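Local coordinates for protein staphylococcal enterotoxin-like toxin (PDB 4DXF) that binds carbohydrate as a staphylococcal superantigen-like protein with an OB-fold and a beta-grasp domain, probably recognising host glycans in immune evasion, at residues A[29-34]-A[75-80]; A[61-66]-A[187-192]; A[91-96]-A[137-142]; A[166-171]-A[194-199]. All coordinates share one frame; numbering follows the deposited sequence.

Contact 1: A[29-34]-A[75-80]; sequences EFKNEI and NVDVFV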
loop_
_atom_site.group_PDB
_atom_site.type_symbol
_atom_site.label_atom_id
_atom_site.label_comp_id
_atom_site.label_asym_id
_atom_site.label_seq_id
_atom_site.Cartn_x
_atom_site.Cartn_y
_atom_site.Cartn_z
ATOM N N GLU A 29 -1.187 -0.858 -11.464
ATOM C CA GLU A 29 -2.245 -1.658 -10.886
ATOM C C GLU A 29 -2.649 -2.680 -11.938
ATOM O O GLU A 29 -2.973 -2.245 -13.034
ATOM C CB GLU A 29 -3.454 -0.803 -10.576
ATOM C CG GLU A 29 -3.258 0.027 -9.304
ATOM C CD GLU A 29 -4.403 0.939 -8.961
ATOM O OE1 GLU A 29 -5.569 0.553 -9.207
ATOM O OE2 GLU A 29 -4.121 2.059 -8.463
ATOM N N PHE A 30 -2.583 -3.970 -11.619
ATOM C CA PHE A 30 -2.947 -5.068 -12.577
ATOM C C PHE A 30 -4.094 -5.829 -12.031
ATOM O O PHE A 30 -4.003 -6.419 -10.984
ATOM C CB PHE A 30 -1.720 -5.964 -12.838
ATOM C CG PHE A 30 -0.538 -5.178 -13.414
ATOM C CD1 PHE A 30 0.692 -5.237 -12.817
ATOM C CD2 PHE A 30 -0.691 -4.430 -14.584
ATOM C CE1 PHE A 30 1.741 -4.550 -13.365
ATOM C CE2 PHE A 30 0.339 -3.747 -15.125
ATOM C CZ PHE A 30 1.548 -3.779 -14.494
ATOM N N LYS A 31 -5.237 -5.816 -12.709
ATOM C CA LYS A 31 -6.396 -6.352 -12.059
ATOM C C LYS A 31 -6.942 -7.448 -13.015
ATOM O O LYS A 31 -6.612 -7.420 -14.220
ATOM C CB LYS A 31 -7.494 -5.301 -11.806
ATOM C CG LYS A 31 -7.088 -4.237 -10.724
ATOM C CD LYS A 31 -8.322 -3.427 -10.247
ATOM C CE LYS A 31 -7.822 -2.062 -9.816
ATOM N NZ LYS A 31 -8.942 -1.173 -9.391
ATOM N N ASN A 32 -7.615 -8.393 -12.392
ATOM C CA ASN A 32 -8.237 -9.585 -13.097
ATOM C C ASN A 32 -7.147 -10.335 -13.898
ATOM O O ASN A 32 -7.308 -10.705 -15.096
ATOM C CB ASN A 32 -9.324 -9.080 -14.032
ATOM C CG ASN A 32 -10.460 -8.398 -13.261
ATOM O OD1 ASN A 32 -10.861 -8.873 -12.209
ATOM N ND2 ASN A 32 -10.982 -7.283 -13.788
ATOM N N GLU A 33 -6.015 -10.614 -13.233
ATOM C CA GLU A 33 -4.883 -11.252 -13.860
ATOM C C GLU A 33 -4.734 -12.709 -13.333
ATOM O O GLU A 33 -5.512 -13.139 -12.507
ATOM C CB GLU A 33 -3.576 -10.421 -13.545
ATOM C CG GLU A 33 -3.524 -9.057 -14.247
ATOM C CD GLU A 33 -3.362 -9.134 -15.807
ATOM O OE1 GLU A 33 -2.878 -10.162 -16.301
ATOM O OE2 GLU A 33 -3.650 -8.120 -16.529
ATOM N N ILE A 34 -3.777 -13.457 -13.853
ATOM C CA ILE A 34 -3.408 -14.726 -13.198
ATOM C C ILE A 34 -1.957 -14.598 -12.658
ATOM O O ILE A 34 -1.167 -13.791 -13.213
ATOM C CB ILE A 34 -3.555 -15.925 -14.136
ATOM C CG1 ILE A 34 -2.572 -15.834 -15.257
ATOM C CG2 ILE A 34 -5.057 -15.974 -14.635
ATOM C CD1 ILE A 34 -2.457 -17.193 -16.078
ATOM N N ASN A 75 -7.791 -14.891 -10.865
ATOM C CA ASN A 75 -8.550 -13.867 -10.133
ATOM C C ASN A 75 -7.707 -13.165 -9.068
ATOM O O ASN A 75 -8.146 -13.027 -7.930
ATOM C CB ASN A 75 -9.744 -14.371 -9.376
ATOM C CG ASN A 75 -10.829 -14.928 -10.295
ATOM O OD1 ASN A 75 -11.290 -16.057 -10.090
ATOM N ND2 ASN A 75 -11.226 -14.155 -11.285
ATOM N N VAL A 76 -6.533 -12.832 -9.517
ATOM C CA VAL A 76 -5.534 -12.028 -8.765
ATOM C C VAL A 76 -5.521 -10.571 -9.278
ATOM O O VAL A 76 -5.463 -10.310 -10.496
ATOM C CB VAL A 76 -4.182 -12.764 -8.933
ATOM C CG1 VAL A 76 -2.984 -11.902 -8.487
ATOM C CG2 VAL A 76 -4.346 -14.038 -8.097
ATOM N N ASP A 77 -5.457 -9.633 -8.295
ATOM C CA ASP A 77 -5.259 -8.213 -8.555
ATOM C C ASP A 77 -3.912 -7.924 -7.797
ATOM O O ASP A 77 -3.717 -8.517 -6.748
ATOM C CB ASP A 77 -6.336 -7.395 -7.868
ATOM C CG ASP A 77 -7.655 -7.358 -8.626
ATOM O OD1 ASP A 77 -7.766 -8.166 -9.590
ATOM O OD2 ASP A 77 -8.516 -6.540 -8.239
ATOM N N VAL A 78 -3.068 -7.097 -8.370
ATOM C CA VAL A 78 -1.800 -6.689 -7.681
ATOM C C VAL A 78 -1.656 -5.203 -7.757
ATOM O O VAL A 78 -1.827 -4.567 -8.836
ATOM C CB VAL A 78 -0.597 -7.388 -8.318
ATOM C CG1 VAL A 78 0.675 -7.152 -7.434
ATOM C CG2 VAL A 78 -0.792 -8.920 -8.407
ATOM N N PHE A 79 -1.330 -4.616 -6.567
ATOM C CA PHE A 79 -0.951 -3.228 -6.523
ATOM C C PHE A 79 0.608 -3.307 -6.481
ATOM O O PHE A 79 1.133 -3.901 -5.491
ATOM C CB PHE A 79 -1.552 -2.598 -5.246
ATOM C CG PHE A 79 -1.127 -1.158 -5.095
ATOM C CD1 PHE A 79 -1.689 -0.184 -5.901
ATOM C CD2 PHE A 79 -0.129 -0.816 -4.207
ATOM C CE1 PHE A 79 -1.236 1.202 -5.849
ATOM C CE2 PHE A 79 0.364 0.526 -4.138
ATOM C CZ PHE A 79 -0.204 1.549 -4.920
ATOM N N VAL A 80 1.245 -2.681 -7.457
ATOM C CA VAL A 80 2.689 -2.773 -7.745
ATOM C C VAL A 80 3.343 -1.427 -7.501
ATOM O O VAL A 80 2.946 -0.425 -8.059
ATOM C CB VAL A 80 2.985 -3.258 -9.208
ATOM C CG1 VAL A 80 4.504 -3.220 -9.589
ATOM C CG2 VAL A 80 2.422 -4.617 -9.407
#
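Asp77 OD1 takes the backbone N-H of Asn32 at 2.8 Å, almost straight at the hydrogen (175°) though the donor lies above the carboxylate plane. Ser100 OG shares OD1 and Lys133 forms a salt bridge with OD2, so both oxygens of this buried acid are held. Antiparallel backbone bonds flank it: Phe30 and Val78 form a hydrogen-bonded pair, Phe30 N reaching Val78 O at 2.9 Å, and beyond the corner at Asn32 Glu33 N meets Val76 O at 2.8 Å. Between the two pairs the register slips by one residue; Asn75 and Val76 both face Glu33, a G1 beta bulge. The aliphatic part of Lys31 crosses the Asp77 carboxylate obliquely, CB 3.6 Å from OD1. Next to it Glu29 lays CG against the edge of the Phe79 ring, 3.8 Å from CD1, while its OE2 goes on to Lys144 of helix 138-153. Val80 CG2 lies obliquely to the Phe30 ring, 3.9 Å from CD1. Strand 28-31 thus edges the OB-fold sheet, and Asp77 supplies an acceptor where the chain leaves the regular ladder. The Lys133 salt bridge would be expected to favour the ionised carboxylate.

Contact 2: A[61-66]-A[187-192]; sequences VGKDDK and MADVID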
loop_
_atom_site.group_PDB
_atom_site.type_symbol
_atom_site.label_atom_id
_atom_site.label_comp_id
_atom_site.label_asym_id
_atom_site.label_seq_id
_atom_site.Cartn_x
_atom_site.Cartn_y
_atom_site.Cartn_z
ATOM N N VAL A 61 5.521 -12.326 0.872
ATOM C CA VAL A 61 5.995 -12.006 2.218
ATOM C C VAL A 61 4.847 -12.163 3.144
ATOM O O VAL A 61 3.682 -12.289 2.704
ATOM C CB VAL A 61 6.587 -10.568 2.303
ATOM C CG1 VAL A 61 7.817 -10.458 1.435
ATOM C CG2 VAL A 61 5.492 -9.516 1.899
ATOM N N GLY A 62 5.138 -12.181 4.453
ATOM C CA GLY A 62 4.132 -12.297 5.456
ATOM C C GLY A 62 3.219 -13.481 5.233
ATOM O O GLY A 62 3.705 -14.624 4.966
ATOM N N LYS A 63 1.913 -13.207 5.284
ATOM C CA LYS A 63 0.877 -14.251 5.174
ATOM C C LYS A 63 0.768 -14.882 3.768
ATOM O O LYS A 63 0.309 -16.024 3.643
ATOM C CB LYS A 63 -0.488 -13.733 5.603
ATOM C CG LYS A 63 -0.667 -13.562 7.140
ATOM C CD LYS A 63 -2.141 -13.288 7.503
ATOM C CE LYS A 63 -2.332 -12.683 8.922
ATOM N NZ LYS A 63 -1.638 -11.332 9.061
ATOM N N ASP A 64 1.249 -14.180 2.740
ATOM C CA ASP A 64 1.199 -14.668 1.356
ATOM C C ASP A 64 1.968 -15.939 1.084
ATOM O O ASP A 64 1.659 -16.618 0.098
ATOM C CB ASP A 64 1.662 -13.609 0.355
ATOM C CG ASP A 64 0.564 -12.632 0.019
ATOM O OD1 ASP A 64 -0.594 -12.801 0.492
ATOM O OD2 ASP A 64 0.875 -11.674 -0.716
ATOM N N ASP A 65 3.011 -16.224 1.869
ATOM C CA ASP A 65 3.852 -17.358 1.540
ATOM C C ASP A 65 3.082 -18.650 1.728
ATOM O O ASP A 65 3.079 -19.469 0.818
ATOM C CB ASP A 65 5.196 -17.381 2.273
ATOM C CG ASP A 65 6.069 -18.553 1.815
ATOM O OD1 ASP A 65 6.662 -18.496 0.707
ATOM O OD2 ASP A 65 6.137 -19.528 2.577
ATOM N N LYS A 66 2.331 -18.778 2.824
ATOM C CA LYS A 66 1.502 -19.993 3.059
ATOM C C LYS A 66 0.228 -19.943 2.257
ATOM O O LYS A 66 -0.368 -20.982 1.975
ATOM C CB LYS A 66 1.082 -20.139 4.531
ATOM C CG LYS A 66 2.128 -20.724 5.471
ATOM C CD LYS A 66 1.697 -20.456 6.941
ATOM C CE LYS A 66 2.687 -20.993 7.993
ATOM N NZ LYS A 66 4.064 -20.535 7.686
ATOM N N MET A 187 2.552 -5.557 4.059
ATOM C CA MET A 187 2.283 -5.227 2.614
ATOM C C MET A 187 1.424 -6.347 2.016
ATOM O O MET A 187 0.602 -6.118 1.112
ATOM C CB MET A 187 3.562 -5.032 1.768
ATOM C CG MET A 187 4.195 -3.617 2.008
ATOM S SD MET A 187 5.605 -3.375 1.195
ATOM C CE MET A 187 6.066 -1.673 1.801
ATOM N N ALA A 188 1.537 -7.528 2.595
ATOM C CA ALA A 188 0.724 -8.634 2.093
ATOM C C ALA A 188 -0.588 -8.731 2.769
ATOM O O ALA A 188 -1.440 -9.491 2.302
ATOM C CB ALA A 188 1.504 -9.981 2.216
ATOM N N ASP A 189 -0.837 -7.959 3.826
ATOM C CA ASP A 189 -2.099 -8.059 4.555
ATOM C C ASP A 189 -3.243 -7.473 3.753
ATOM O O ASP A 189 -3.015 -6.473 3.037
ATOM C CB ASP A 189 -2.038 -7.383 5.929
ATOM C CG ASP A 189 -1.336 -8.277 7.011
ATOM O OD1 ASP A 189 -1.535 -9.511 6.990
ATOM O OD2 ASP A 189 -0.620 -7.733 7.882
ATOM N N VAL A 190 -4.409 -8.110 3.826
ATOM C CA VAL A 190 -5.524 -7.659 3.038
ATOM C C VAL A 190 -6.726 -7.444 3.913
ATOM O O VAL A 190 -6.932 -8.167 4.929
ATOM C CB VAL A 190 -5.861 -8.645 1.855
ATOM C CG1 VAL A 190 -4.624 -8.945 0.985
ATOM C CG2 VAL A 190 -6.476 -9.899 2.427
ATOM N N ILE A 191 -7.573 -6.485 3.515
ATOM C CA ILE A 191 -8.803 -6.170 4.230
ATOM C C ILE A 191 -9.975 -5.993 3.280
ATOM O O ILE A 191 -9.816 -5.943 2.053
ATOM C CB ILE A 191 -8.699 -4.863 5.106
ATOM C CG1 ILE A 191 -8.423 -3.632 4.239
ATOM C CG2 ILE A 191 -7.524 -5.028 6.068
ATOM C CD1 ILE A 191 -8.455 -2.254 5.059
ATOM N N ASP A 192 -11.127 -5.848 3.876
ATOM C CA ASP A 192 -12.390 -5.782 3.147
ATOM C C ASP A 192 -12.627 -4.309 2.856
ATOM O O ASP A 192 -12.988 -3.545 3.765
ATOM C CB ASP A 192 -13.528 -6.399 4.006
ATOM C CG ASP A 192 -14.897 -6.344 3.289
ATOM O OD1 ASP A 192 -15.041 -5.545 2.332
ATOM O OD2 ASP A 192 -15.842 -7.058 3.720
HETATM O O HOH W 1 1.026 -10.509 6.053
HETATM O O HOH W 2 -1.747 -12.144 2.596
#
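Asp189 OD1 is gripped twice from the 61-66 side. Lys63 NZ forms a salt bridge to it at 2.8 Å, using the syn lone pair, and a water that accepts from Lys63 N donates a weak bond to the same oxygen. One lysine therefore reaches one carboxylate oxygen by two routes, directly from its side-chain tip and through the water from its backbone. The Lys63 chain runs extended until chi4 (62°) bends the ammonium toward the acid, and the two side chains cross obliquely. A second water spans the gap deeper in, donating to Asp64 OD1 at 2.5 Å and to Ala188 O at 2.7 Å, so an acidic side chain and a carbonyl, two acceptors, are joined through the protons of one molecule. Beside these links the methyl of Ala188 packs into the type II' turn of Val61 to Asp64, with CB 3.2 Å from Val61 O, the carbonyl that also takes the turn's closing bond from Asp64 N. Asp64 OD2 lies 3.4 Å from Ala188 CB, and Val61 CG2 touches this carbon at 4.0 Å. Val61 also leans on Val94, and Asp64 on Ile97, both of strand 92-99, while Asp189 packs on Leu138. The turn belongs to the OB-fold part and 187-192 to the beta-grasp part, so this is an interdomain seam. Its outer part is a charge pair, its inner part a methyl packed on the turn, with a water-bridged acid-carbonyl pair alongside; the nearby ammonium probably stabilises the ionised form of Asp189.

Contact 3: A[91-96]-A[137-142]; sequences KYSVGG and SLKELD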
loop_
_atom_site.group_PDB
_atom_site.type_symbol
_atom_site.label_atom_id
_atom_site.label_comp_id
_atom_site.label_asym_id
_atom_site.label_seq_id
_atom_site.Cartn_x
_atom_site.Cartn_y
_atom_site.Cartn_z
ATOM N N LYS A 91 11.939 -6.380 -12.526
ATOM C CA LYS A 91 10.560 -5.954 -12.180
ATOM C C LYS A 91 10.133 -6.700 -10.959
ATOM O O LYS A 91 9.773 -7.880 -10.970
ATOM C CB LYS A 91 9.608 -6.223 -13.364
ATOM C CG LYS A 91 10.047 -5.594 -14.607
ATOM C CD LYS A 91 9.745 -4.082 -14.654
ATOM C CE LYS A 91 10.055 -3.500 -15.998
ATOM N NZ LYS A 91 9.765 -2.049 -16.008
ATOM N N TYR A 92 10.195 -5.991 -9.846
ATOM C CA TYR A 92 10.049 -6.554 -8.586
ATOM C C TYR A 92 9.229 -5.567 -7.779
ATOM O O TYR A 92 9.457 -4.337 -7.877
ATOM C CB TYR A 92 11.479 -6.683 -7.986
ATOM C CG TYR A 92 11.533 -6.946 -6.551
ATOM C CD1 TYR A 92 11.553 -5.872 -5.628
ATOM C CD2 TYR A 92 11.656 -8.241 -6.049
ATOM C CE1 TYR A 92 11.619 -6.090 -4.241
ATOM C CE2 TYR A 92 11.673 -8.461 -4.661
ATOM C CZ TYR A 92 11.691 -7.359 -3.779
ATOM O OH TYR A 92 11.786 -7.593 -2.433
ATOM N N SER A 93 8.333 -6.131 -6.996
ATOM C CA SER A 93 7.422 -5.499 -6.053
ATOM C C SER A 93 7.055 -6.413 -4.879
ATOM O O SER A 93 7.168 -7.675 -4.933
ATOM C CB SER A 93 6.202 -4.910 -6.818
ATOM O OG SER A 93 5.334 -4.265 -5.960
ATOM N N VAL A 94 6.631 -5.833 -3.761
ATOM C CA VAL A 94 6.437 -6.597 -2.555
ATOM C C VAL A 94 5.002 -6.634 -2.070
ATOM O O VAL A 94 4.441 -5.568 -1.794
ATOM C CB VAL A 94 7.341 -6.019 -1.411
ATOM C CG1 VAL A 94 7.121 -6.836 -0.180
ATOM C CG2 VAL A 94 8.781 -6.048 -1.888
ATOM N N GLY A 95 4.366 -7.823 -1.979
ATOM C CA GLY A 95 3.016 -7.894 -1.404
ATOM C C GLY A 95 1.984 -7.302 -2.386
ATOM O O GLY A 95 2.270 -7.284 -3.580
ATOM N N GLY A 96 0.855 -6.805 -1.838
ATOM C CA GLY A 96 -0.133 -6.064 -2.633
ATOM C C GLY A 96 -1.041 -6.989 -3.426
ATOM O O GLY A 96 -1.713 -6.530 -4.356
ATOM N N SER A 137 -5.284 -4.318 -0.284
ATOM C CA SER A 137 -4.079 -4.606 0.492
ATOM C C SER A 137 -3.748 -3.400 1.354
ATOM O O SER A 137 -4.006 -2.230 0.972
ATOM C CB SER A 137 -2.830 -4.898 -0.366
ATOM O OG SER A 137 -2.401 -3.894 -1.253
ATOM N N LEU A 138 -3.134 -3.690 2.482
ATOM C CA LEU A 138 -2.529 -2.554 3.254
ATOM C C LEU A 138 -1.475 -1.815 2.494
ATOM O O LEU A 138 -1.351 -0.578 2.674
ATOM C CB LEU A 138 -2.025 -3.056 4.645
ATOM C CG LEU A 138 -3.042 -3.643 5.622
ATOM C CD1 LEU A 138 -2.317 -4.025 6.997
ATOM C CD2 LEU A 138 -4.354 -2.904 6.013
ATOM N N LYS A 139 -0.695 -2.492 1.658
ATOM C CA LYS A 139 0.275 -1.918 0.809
ATOM C C LYS A 139 -0.358 -0.735 0.049
ATOM O O LYS A 139 0.225 0.353 0.004
ATOM C CB LYS A 139 0.896 -2.918 -0.177
ATOM C CG LYS A 139 1.911 -2.320 -1.090
ATOM C CD LYS A 139 2.267 -3.269 -2.208
ATOM C CE LYS A 139 3.414 -2.766 -3.094
ATOM N NZ LYS A 139 4.736 -2.656 -2.267
ATOM N N GLU A 140 -1.552 -0.978 -0.555
ATOM C CA GLU A 140 -2.179 0.067 -1.415
ATOM C C GLU A 140 -2.701 1.259 -0.625
ATOM O O GLU A 140 -2.503 2.421 -1.037
ATOM C CB GLU A 140 -3.347 -0.536 -2.260
ATOM C CG GLU A 140 -4.010 0.524 -3.114
ATOM C CD GLU A 140 -5.046 -0.055 -4.054
ATOM O OE1 GLU A 140 -5.036 -1.306 -4.200
ATOM O OE2 GLU A 140 -5.872 0.742 -4.643
ATOM N N LEU A 141 -3.357 0.980 0.490
ATOM C CA LEU A 141 -3.909 2.018 1.363
ATOM C C LEU A 141 -2.732 2.862 1.895
ATOM O O LEU A 141 -2.721 4.119 1.738
ATOM C CB LEU A 141 -4.676 1.406 2.506
ATOM C CG LEU A 141 -5.944 0.599 2.106
ATOM C CD1 LEU A 141 -6.294 -0.271 3.262
ATOM C CD2 LEU A 141 -7.042 1.639 1.794
ATOM N N ASP A 142 -1.738 2.150 2.420
ATOM C CA ASP A 142 -0.581 2.870 2.986
ATOM C C ASP A 142 0.111 3.749 1.892
ATOM O O ASP A 142 0.338 4.954 2.107
ATOM C CB ASP A 142 0.407 1.853 3.527
ATOM C CG ASP A 142 1.779 2.516 3.918
ATOM O OD1 ASP A 142 1.720 3.236 4.978
ATOM O OD2 ASP A 142 2.828 2.276 3.250
HETATM O O HOH W 3 7.122 -2.920 -3.691
#
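Ser137 opens the segment at the N-cap of helix 138-153. Its OG, in the crowded position between backbone N and carbonyl carbon (chi1 59°), accepts from Glu140 N at 3.1 Å, and the same oxygen rests 3.4 Å from Gly96 CA. The capping hydroxyl thus faces the bare alpha carbon of a glycine. Leu138 turns away from strand 92-99 to pack on Tyr174 and Phe176. Lys139 carries the contact. With CG anti to the backbone N (chi1 179°) its chain stays extended through CE, then bends at chi4 (64°) to bring NZ onto Val94 O. This bond is 3.0 Å long, lies in the carbonyl plane and falls on a lone pair of the oxygen. A water accepts from NZ at 2.8 Å and also from Val94 N, so the ammonium meets both the carbonyl and, through the water, the amide of one residue. The aliphatic part of the lysine passes over the Gly95-Gly96 backbone and packs directly on it, CD standing 3.7 Å from Gly96 CA. CE lies 3.8 Å from Ser93 OG, a hydroxyl bonded elsewhere, to Val81 N. Glu140, which does not touch the strand, pairs through OE2 with Lys144 one helical turn on. The buried first turn of helix 138-153, from the beta-grasp part, is thereby fixed to strand 92-99 of the OB-fold sheet, with Phe79 of strand 76-80 against Lys139 and Glu140, and Met187 of helix 184-187 against both Lys139 and Val94.

Contact 4: A[166-171]-A[194-199]; sequences IKMKNG and TNIDNI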
loop_
_atom_site.group_PDB
_atom_site.type_symbol
_atom_site.label_atom_id
_atom_site.label_comp_id
_atom_site.label_asym_id
_atom_site.label_seq_id
_atom_site.Cartn_x
_atom_site.Cartn_y
_atom_site.Cartn_z
ATOM N N ILE A 166 -6.909 3.386 9.816
ATOM C CA ILE A 166 -8.039 2.985 8.971
ATOM C C ILE A 166 -9.064 2.388 9.900
ATOM O O ILE A 166 -8.793 1.383 10.565
ATOM C CB ILE A 166 -7.611 1.903 7.937
ATOM C CG1 ILE A 166 -6.341 2.223 7.140
ATOM C CG2 ILE A 166 -8.791 1.510 6.951
ATOM C CD1 ILE A 166 -6.382 3.499 6.236
ATOM N N LYS A 167 -10.236 3.003 9.985
ATOM C CA LYS A 167 -11.236 2.549 10.940
ATOM C C LYS A 167 -12.257 1.728 10.201
ATOM O O LYS A 167 -12.840 2.218 9.262
ATOM C CB LYS A 167 -11.932 3.723 11.662
ATOM C CG LYS A 167 -10.868 4.464 12.549
ATOM C CD LYS A 167 -11.443 5.679 13.261
ATOM C CE LYS A 167 -11.583 5.431 14.755
ATOM N NZ LYS A 167 -12.672 6.312 15.281
ATOM N N MET A 168 -12.455 0.495 10.663
ATOM C CA MET A 168 -13.378 -0.452 10.037
ATOM C C MET A 168 -14.817 -0.348 10.572
ATOM O O MET A 168 -15.025 -0.087 11.766
ATOM C CB MET A 168 -12.802 -1.837 10.260
ATOM C CG MET A 168 -11.347 -1.972 9.703
ATOM S SD MET A 168 -11.140 -1.432 7.981
ATOM C CE MET A 168 -11.882 -2.836 7.041
ATOM N N LYS A 169 -15.804 -0.552 9.692
ATOM C CA LYS A 169 -17.248 -0.509 10.049
ATOM C C LYS A 169 -17.556 -1.542 11.129
ATOM O O LYS A 169 -18.381 -1.307 12.046
ATOM C CB LYS A 169 -18.150 -0.780 8.830
ATOM C CG LYS A 169 -18.489 0.449 8.018
ATOM C CD LYS A 169 -19.138 0.035 6.732
ATOM C CE LYS A 169 -19.158 1.176 5.780
ATOM N NZ LYS A 169 -19.609 2.410 6.495
ATOM N N ASN A 170 -16.865 -2.671 11.027
ATOM C CA ASN A 170 -17.026 -3.773 11.963
ATOM C C ASN A 170 -16.459 -3.422 13.352
ATOM O O ASN A 170 -16.430 -4.256 14.249
ATOM C CB ASN A 170 -16.501 -5.100 11.366
ATOM C CG ASN A 170 -14.980 -5.280 11.493
ATOM O OD1 ASN A 170 -14.250 -4.404 11.956
ATOM N ND2 ASN A 170 -14.512 -6.461 11.094
ATOM N N GLY A 171 -16.085 -2.155 13.541
ATOM C CA GLY A 171 -15.419 -1.754 14.790
ATOM C C GLY A 171 -13.903 -1.874 14.911
ATOM O O GLY A 171 -13.319 -1.255 15.800
ATOM N N THR A 194 -14.977 -2.746 1.286
ATOM C CA THR A 194 -16.341 -2.325 1.552
ATOM C C THR A 194 -16.647 -1.977 3.028
ATOM O O THR A 194 -17.621 -1.283 3.314
ATOM C CB THR A 194 -17.371 -3.419 1.011
ATOM O OG1 THR A 194 -17.441 -4.534 1.913
ATOM C CG2 THR A 194 -16.896 -3.959 -0.336
ATOM N N ASN A 195 -15.803 -2.468 3.937
ATOM C CA ASN A 195 -15.951 -2.306 5.352
ATOM C C ASN A 195 -15.126 -1.138 5.946
ATOM O O ASN A 195 -15.230 -0.867 7.138
ATOM C CB ASN A 195 -15.556 -3.618 6.057
ATOM C CG ASN A 195 -16.175 -3.752 7.443
ATOM O OD1 ASN A 195 -15.479 -3.642 8.474
ATOM N ND2 ASN A 195 -17.522 -3.940 7.478
ATOM N N ILE A 196 -14.331 -0.454 5.127
ATOM C CA ILE A 196 -13.640 0.752 5.631
ATOM C C ILE A 196 -14.702 1.826 5.930
ATOM O O ILE A 196 -15.524 2.169 5.076
ATOM C CB ILE A 196 -12.602 1.248 4.619
ATOM C CG1 ILE A 196 -11.504 0.192 4.455
ATOM C CG2 ILE A 196 -11.959 2.581 5.063
ATOM C CD1 ILE A 196 -10.542 0.456 3.237
ATOM N N ASP A 197 -14.652 2.370 7.133
ATOM C CA ASP A 197 -15.581 3.393 7.495
ATOM C C ASP A 197 -15.039 4.821 7.250
ATOM O O ASP A 197 -15.612 5.596 6.456
ATOM C CB ASP A 197 -15.967 3.201 8.952
ATOM C CG ASP A 197 -17.138 4.048 9.319
ATOM O OD1 ASP A 197 -18.142 4.080 8.547
ATOM O OD2 ASP A 197 -17.024 4.716 10.341
ATOM N N ASN A 198 -13.934 5.136 7.925
ATOM C CA ASN A 198 -13.255 6.455 7.832
ATOM C C ASN A 198 -11.766 6.279 8.172
ATOM O O ASN A 198 -11.310 5.243 8.728
ATOM C CB ASN A 198 -13.921 7.565 8.687
ATOM C CG ASN A 198 -13.816 7.306 10.175
ATOM O OD1 ASN A 198 -12.884 7.760 10.858
ATOM N ND2 ASN A 198 -14.746 6.531 10.682
ATOM N N ILE A 199 -11.016 7.328 7.850
ATOM C CA ILE A 199 -9.579 7.257 7.929
ATOM C C ILE A 199 -9.194 8.508 8.739
ATOM O O ILE A 199 -9.708 9.588 8.426
ATOM C CB ILE A 199 -8.979 7.283 6.535
ATOM C CG1 ILE A 199 -9.409 6.037 5.769
ATOM C CG2 ILE A 199 -7.435 7.350 6.615
ATOM C CD1 ILE A 199 -8.966 6.027 4.387
#
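Ile166 is the main bump on the inner face of this strand pair. Its CG2 nestles against Ile196 CG2 at 3.8 Å, while CD1, folded back by chi2 (-62°), sits almost evenly between the two branches of Ile199, 4.0 Å from CG1. Ile166 and Ile199 lie side by side; Ile196 crosses obliquely, so the three make a branched apolar patch, which Leu141 and Leu145 of helix 138-153 cover. Farther along, Met168 curls at chi2 and chi3, setting SD 3.9 Å from Ile196 CG1 and its methyl in the hollow beside the backbone and CB of Asn195. Strands 162-168 and 196-203 are antiparallel neighbours in the beta-grasp sheet, the sheet that packs on that helix. A classic beta bulge interrupts their ladder: Asp197 and Asn198 both face Lys167, whose O takes a good bond from Asp197 N and a weak one from Asn198 N. On the other face the Lys167 chain runs beside Asn198, CD 3.5 Å from OD1, before its ammonium reaches Glu200. Beyond the bulge, Asn195 lies against the type I turn from Met168 to Gly171 and takes the N-H groups of its two central residues. Its backbone O takes Lys169 N at 2.6 Å, nearly along the C=O axis, and its side-chain OD1 takes Asn170 N at 3.1 Å on a lone pair, the two asparagine side chains crossing at about a right angle. Lys169 drapes over the Asn195 carbonyl and bends at chi4 to form a salt bridge with Asp197 OD1 at 3.0 Å, on its anti lone pair, while Asp197 OD2 accepts from Asn198 ND2.

From the N terminus, contact 1 closes first, joining edge strand 28-31 to strand 76-80 within the OB-fold sheet. Contact 2 opens inside that loop at 61-66 and closes only at 187-192, so the two cross. Contact 3 is nested within contact 2: it opens at strand 92-99, next to 76-80 in the sheet, and closes on helix 138-153. It touches contact 1 through Phe79 and contact 2 through Gly96 and Leu138, making it the hub between the two domains. Contact 4 opens at 166-171, before contact 2 closes, and crosses it while binding two beta-grasp strands. Ile191 and Leu141 join its apolar side to contacts 2 and 3.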